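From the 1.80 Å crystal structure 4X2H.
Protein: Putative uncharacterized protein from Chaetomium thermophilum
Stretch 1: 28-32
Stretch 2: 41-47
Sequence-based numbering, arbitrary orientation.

Stretch 1, residues 28-32: GYVNN
Stretch 2 41-47: HPPADIT

Residues 28-32 form no regular helix or strand: Tyr29 is extended (phi/psi -104/160), after which Val30 (-68/-24) and Asn31 (-53/-43) turn the chain. In the second stretch, His41 to Ala44 run extended, with phi between -56 and -65 and psi between 139 and 160, and lead into a strand at Asp45-Thr47. The two stretches run in opposite senses: CA of Val30 lies 6.1 Å from CA of Ala44, and CA of Asn31 5.5 Å from CA of Pro43.

Asn31 supplies the polar link. Its CB points sideways, but chi1 -60° (m) and chi2 46° bring the amide across, so that OD1 accepts a hydrogen bond from Ala44 N (2.8 Å, 156°). A water completes the clamp, accepting from Asn31 ND2 at 2.9 Å and donating to Ala44 O at 2.7 Å; a carboxamide, both acceptor and donor, suits this double task.

Ala44 points toward the first stretch; its CB lies 3.1 Å from Asn31 OD1 and 3.8 Å from Tyr29 CD2, at the ring edge. Tyr29 (chi1 -67°, m; chi2 77°) also packs CE2 3.8 Å from Ile46 CD1 (chi1 m, chi2 t). Val30 (m) CB lies over one face of the His41 ring, and Val30 CG2 approaches His41 ND1 to 3.7 Å. That ring (chi1 t, chi2 -74°) is steadied by the His41 ND1 hydrogen bond to Pro42 O, 2.7 Å. Tyr29, Val30, Ala44 and Ile46 are buried, where aromatic and branched aliphatic side chains suit apolar packing; 285 Å² is buried between the stretches, both sides summed.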

# COMPACT_ATOMS: atom_id res chain seq x y z
N GLY B 28 -14.01 -11.11 1.89
CA GLY B 28 -12.57 -11.00 1.72
C GLY B 28 -11.86 -10.43 2.94
O GLY B 28 -10.64 -10.27 2.92
N TYR B 29 -12.61 -10.11 3.99
CA TYR B 29 -12.06 -9.53 5.21
C TYR B 29 -11.95 -10.56 6.34
O TYR B 29 -12.63 -11.58 6.31
CB TYR B 29 -12.91 -8.35 5.67
CG TYR B 29 -12.86 -7.17 4.74
CD1 TYR B 29 -13.56 -7.18 3.54
CD2 TYR B 29 -12.10 -6.05 5.04
CE1 TYR B 29 -13.52 -6.11 2.68
CE2 TYR B 29 -12.05 -4.97 4.18
CZ TYR B 29 -12.76 -5.01 3.00
OH TYR B 29 -12.73 -3.95 2.14
N VAL B 30 -11.11 -10.28 7.33
CA VAL B 30 -10.89 -11.22 8.42
C VAL B 30 -12.12 -11.40 9.31
O VAL B 30 -12.26 -12.43 9.96
CB VAL B 30 -9.70 -10.79 9.33
CG1 VAL B 30 -8.38 -10.88 8.56
CG2 VAL B 30 -9.94 -9.40 9.92
N ASN B 31 -13.00 -10.40 9.34
CA ASN B 31 -14.12 -10.40 10.28
C ASN B 31 -14.97 -11.66 10.24
O ASN B 31 -15.36 -12.19 11.28
CB ASN B 31 -15.04 -9.19 10.03
CG ASN B 31 -14.32 -7.88 10.20
OD1 ASN B 31 -13.20 -7.70 9.70
ND2 ASN B 31 -14.95 -6.94 10.91
N ASN B 32 -15.26 -12.14 9.03
CA ASN B 32 -16.15 -13.29 8.86
C ASN B 32 -15.38 -14.58 8.61
O ASN B 32 -15.85 -15.47 7.89
CB ASN B 32 -17.13 -13.02 7.71
CG ASN B 32 -17.99 -11.79 7.96
OD1 ASN B 32 -18.32 -11.47 9.10
ND2 ASN B 32 -18.34 -11.09 6.89
N HIS B 41 -9.27 -12.27 16.59
CA HIS B 41 -8.66 -11.24 15.75
C HIS B 41 -9.50 -9.97 15.86
O HIS B 41 -10.73 -10.04 15.88
CB HIS B 41 -8.56 -11.70 14.30
CG HIS B 41 -7.61 -10.89 13.47
ND1 HIS B 41 -7.89 -9.61 13.05
CD2 HIS B 41 -6.37 -11.18 13.00
CE1 HIS B 41 -6.87 -9.14 12.35
NE2 HIS B 41 -5.93 -10.08 12.30
N PRO B 42 -8.85 -8.81 15.95
CA PRO B 42 -9.67 -7.59 15.97
C PRO B 42 -10.40 -7.41 14.65
O PRO B 42 -10.00 -8.00 13.65
CB PRO B 42 -8.64 -6.48 16.20
CG PRO B 42 -7.33 -7.05 15.80
CD PRO B 42 -7.41 -8.51 16.10
N PRO B 43 -11.48 -6.62 14.65
CA PRO B 43 -12.17 -6.33 13.39
C PRO B 43 -11.21 -5.73 12.38
O PRO B 43 -10.24 -5.10 12.78
CB PRO B 43 -13.25 -5.32 13.80
CG PRO B 43 -13.40 -5.48 15.27
CD PRO B 43 -12.07 -5.89 15.78
N ALA B 44 -11.45 -5.95 11.09
CA ALA B 44 -10.61 -5.35 10.07
C ALA B 44 -10.63 -3.84 10.29
O ALA B 44 -11.68 -3.28 10.62
CB ALA B 44 -11.09 -5.71 8.67
N ASP B 45 -9.47 -3.20 10.15
CA ASP B 45 -9.38 -1.76 10.30
C ASP B 45 -9.59 -1.11 8.93
O ASP B 45 -8.74 -1.22 8.06
CB ASP B 45 -8.03 -1.35 10.89
CG ASP B 45 -7.99 0.11 11.27
OD1 ASP B 45 -8.01 0.97 10.36
OD2 ASP B 45 -7.94 0.41 12.49
N ILE B 46 -10.73 -0.45 8.77
CA ILE B 46 -11.15 0.08 7.47
C ILE B 46 -11.32 1.59 7.53
O ILE B 46 -12.07 2.11 8.36
CB ILE B 46 -12.48 -0.55 7.00
CG1 ILE B 46 -12.36 -2.08 6.98
CG2 ILE B 46 -12.86 -0.04 5.62
CD1 ILE B 46 -13.69 -2.79 6.77
N THR B 47 -10.62 2.29 6.64
CA THR B 47 -10.75 3.74 6.51
C THR B 47 -11.10 4.05 5.07
O THR B 47 -10.37 3.68 4.16
CB THR B 47 -9.46 4.48 6.90
OG1 THR B 47 -8.96 3.95 8.14
CG2 THR B 47 -9.71 5.97 7.06
O HOH W 1 -14.23 -4.12 10.59